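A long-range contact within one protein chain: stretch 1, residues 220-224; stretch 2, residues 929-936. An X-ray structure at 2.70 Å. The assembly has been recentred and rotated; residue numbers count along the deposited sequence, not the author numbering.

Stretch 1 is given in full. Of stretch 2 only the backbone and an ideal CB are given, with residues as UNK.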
# COMPACT_ATOMS: atom_id res chain seq x y z
N PRO A 220 9.14 -3.27 2.38
CA PRO A 220 7.90 -2.77 1.79
C PRO A 220 6.85 -2.41 2.85
O PRO A 220 6.62 -3.15 3.81
CB PRO A 220 7.43 -3.94 0.92
CG PRO A 220 8.07 -5.14 1.53
CD PRO A 220 9.40 -4.67 2.01
N ARG A 221 6.20 -1.26 2.66
CA ARG A 221 5.21 -0.79 3.61
C ARG A 221 3.98 -1.72 3.65
O ARG A 221 3.38 -2.03 2.61
CB ARG A 221 4.79 0.64 3.26
CG ARG A 221 3.99 1.31 4.34
CD ARG A 221 3.38 2.61 3.86
NE ARG A 221 4.41 3.57 3.51
CZ ARG A 221 4.99 4.39 4.38
NH1 ARG A 221 5.92 5.23 3.97
NH2 ARG A 221 4.64 4.35 5.66
N PRO A 222 3.61 -2.19 4.85
CA PRO A 222 2.43 -3.05 5.03
C PRO A 222 1.14 -2.33 4.67
O PRO A 222 1.05 -1.11 4.84
CB PRO A 222 2.45 -3.39 6.52
CG PRO A 222 3.87 -3.17 6.94
CD PRO A 222 4.37 -2.02 6.10
N ALA A 223 0.15 -3.08 4.21
CA ALA A 223 -1.11 -2.47 3.79
C ALA A 223 -1.82 -1.79 4.96
O ALA A 223 -2.40 -0.72 4.80
CB ALA A 223 -2.00 -3.51 3.14
N VAL A 224 -1.76 -2.41 6.14
CA VAL A 224 -2.35 -1.79 7.32
C VAL A 224 -1.33 -1.64 8.47
O VAL A 224 -0.71 -2.60 8.90
CB VAL A 224 -3.60 -2.58 7.81
CG1 VAL A 224 -4.20 -1.91 9.00
CG2 VAL A 224 -4.64 -2.64 6.72
N UNK A 929 -6.11 -4.18 -3.05
CA UNK A 929 -6.57 -3.23 -2.04
C UNK A 929 -6.35 -3.73 -0.61
O UNK A 929 -6.12 -2.92 0.29
CB UNK A 929 -8.05 -2.93 -2.25
N UNK A 930 -6.38 -5.04 -0.40
CA UNK A 930 -6.22 -5.56 0.94
C UNK A 930 -4.72 -5.87 1.19
O UNK A 930 -4.31 -6.04 2.35
CB UNK A 930 -7.09 -6.81 1.14
N UNK A 931 -3.91 -5.88 0.13
CA UNK A 931 -2.49 -6.25 0.27
C UNK A 931 -1.47 -5.12 0.06
O UNK A 931 -0.29 -5.25 0.39
CB UNK A 931 -2.18 -7.37 -0.73
N UNK A 932 -1.94 -4.00 -0.47
CA UNK A 932 -1.09 -2.86 -0.73
C UNK A 932 -1.53 -1.62 0.03
O UNK A 932 -2.71 -1.49 0.38
CB UNK A 932 -1.06 -2.57 -2.23
N UNK A 933 -0.58 -0.71 0.31
CA UNK A 933 -0.99 0.62 0.76
C UNK A 933 -1.85 1.22 -0.32
O UNK A 933 -1.64 0.90 -1.50
CB UNK A 933 0.21 1.52 1.07
N UNK A 934 -2.79 2.08 0.05
CA UNK A 934 -3.74 2.63 -0.89
C UNK A 934 -3.05 3.36 -2.04
O UNK A 934 -3.51 3.29 -3.18
CB UNK A 934 -4.70 3.58 -0.17
N UNK A 935 -1.96 4.05 -1.75
CA UNK A 935 -1.31 4.83 -2.80
C UNK A 935 -0.59 3.94 -3.81
O UNK A 935 -0.20 4.41 -4.87
CB UNK A 935 -0.32 5.82 -2.18
N UNK A 936 -0.45 2.65 -3.51
CA UNK A 936 0.19 1.74 -4.45
C UNK A 936 -0.80 0.86 -5.24
O UNK A 936 -0.40 -0.07 -5.95
CB UNK A 936 1.17 0.85 -3.69

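Position 929 has helical backbone angles, and its CA-to-CB bond points away from stretch 1. No atom of stretch 1 lies within 5.5 Å of the ideal CB. Stretch 1 sets no demand here, and almost any side chain would be unremarkable. The residue is Gln929, and it makes no contact.

Position 930 also points away, so its side chain is again unconstrained by stretch 1. Its backbone matters more, because the carbonyl is turned to Ala223. The residue is Ile930. Its O lies 3.5 Å from Ala223 CB, while its side chain is nearest at CB, 6.4 Å from Ala223 CB.

At position 931 the CA-to-CB bond points away too, and the ideal CB is 5.5 Å from Ala223 CB. The neighbour is a small methyl, which offers neither charge nor hydrogen-bonding group. Polar and apolar side chains are both possible. The residue is His931. Its imidazole takes no part, and the contact is made by the backbone, with C 3.5 Å from Ala223 CB.

Position 932 has extended angles, phi -120° and psi 154°. CA-to-CB points away, and nothing of stretch 1 is near the ideal CB. Stretch 1 therefore does not select the side chain. The residue is Leu932, with chi1 m and chi2 t. Its O is 3.5 Å from Ala223 CB. The methyl of Ala223 thus packs against the backbone of three successive residues.

Position 933 is the nearest in register, with its CA 4.3 Å from the CA of Ala223. CA-to-CB points sideways. The ideal CB lies 4.4 Å from Arg221 CD and 4.7 Å from Pro222 O. The space is bounded by the aliphatic part of an arginine and by backbone, so a compact apolar side chain would suit, such as alanine, valine or proline. Phi of -59° and psi of 150° are compatible with proline. The residue is Pro933, with its ring C-gamma exo. Its CG lies 3.5 Å from Arg221 O and 4.1 Å from Arg221 CB. These are packing contacts. Pro933 O accepts a hydrogen bond from the backbone N of 936, 2.9 Å away, at the start of a short 3-10 turn.

Position 934 points sideways into space that stretch 1 does not fill. Many residues would do. It is Ala934, which makes no contact.

Position 935 also points sideways, and its ideal CB has no neighbour in stretch 1. However, Arg221 extends its guanidinium along this side, offering NE as a donor. A long side chain with an acceptor at its tip is needed: the ideal CB is 7.7 Å from Arg221 NE, too far for glutamate or glutamine but within tyrosine's reach. The residue is Tyr935, with chi1 p. Arg221 NE donates a hydrogen bond to Tyr935 OH at 2.9 Å and 148°. The hydroxyl sits at the guanidinium edge, near its plane.

Position 936 points toward stretch 1, but from a distance. A long apolar chain would fit. Met936 SD comes nearest, 5.5 Å from Arg221 CB.

Stretch 2 929-936: QIHLPAYM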
# COMPACT_ATOMS: atom_id res chain seq x y z
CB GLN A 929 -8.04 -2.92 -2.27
CG GLN A 929 -8.29 -1.58 -2.95
CD GLN A 929 -9.70 -1.50 -3.51
OE1 GLN A 929 -10.33 -2.52 -3.79
NE2 GLN A 929 -10.20 -0.28 -3.67
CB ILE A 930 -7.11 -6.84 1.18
CG1 ILE A 930 -6.52 -8.12 0.60
CG2 ILE A 930 -8.53 -6.64 0.60
CD1 ILE A 930 -6.00 -9.03 1.68
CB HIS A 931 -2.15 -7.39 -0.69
CG HIS A 931 -2.75 -8.70 -0.30
ND1 HIS A 931 -2.42 -9.35 0.88
CD2 HIS A 931 -3.67 -9.48 -0.91
CE1 HIS A 931 -3.11 -10.47 0.97
NE2 HIS A 931 -3.88 -10.58 -0.11
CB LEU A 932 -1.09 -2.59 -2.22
CG LEU A 932 -0.28 -3.61 -3.01
CD1 LEU A 932 -0.37 -3.31 -4.49
CD2 LEU A 932 1.17 -3.54 -2.56
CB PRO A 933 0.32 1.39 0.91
CG PRO A 933 1.34 0.34 1.09
CD PRO A 933 0.88 -0.88 0.33
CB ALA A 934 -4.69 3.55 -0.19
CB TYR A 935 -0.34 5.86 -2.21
CG TYR A 935 0.86 5.32 -1.46
CD1 TYR A 935 0.82 5.13 -0.08
CD2 TYR A 935 2.06 5.04 -2.13
CE1 TYR A 935 1.93 4.65 0.62
CE2 TYR A 935 3.17 4.57 -1.44
CZ TYR A 935 3.10 4.37 -0.07
OH TYR A 935 4.20 3.89 0.61
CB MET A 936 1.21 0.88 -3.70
CG MET A 936 2.37 1.72 -3.19
SD MET A 936 3.56 0.90 -2.13
CE MET A 936 4.38 -0.17 -3.32
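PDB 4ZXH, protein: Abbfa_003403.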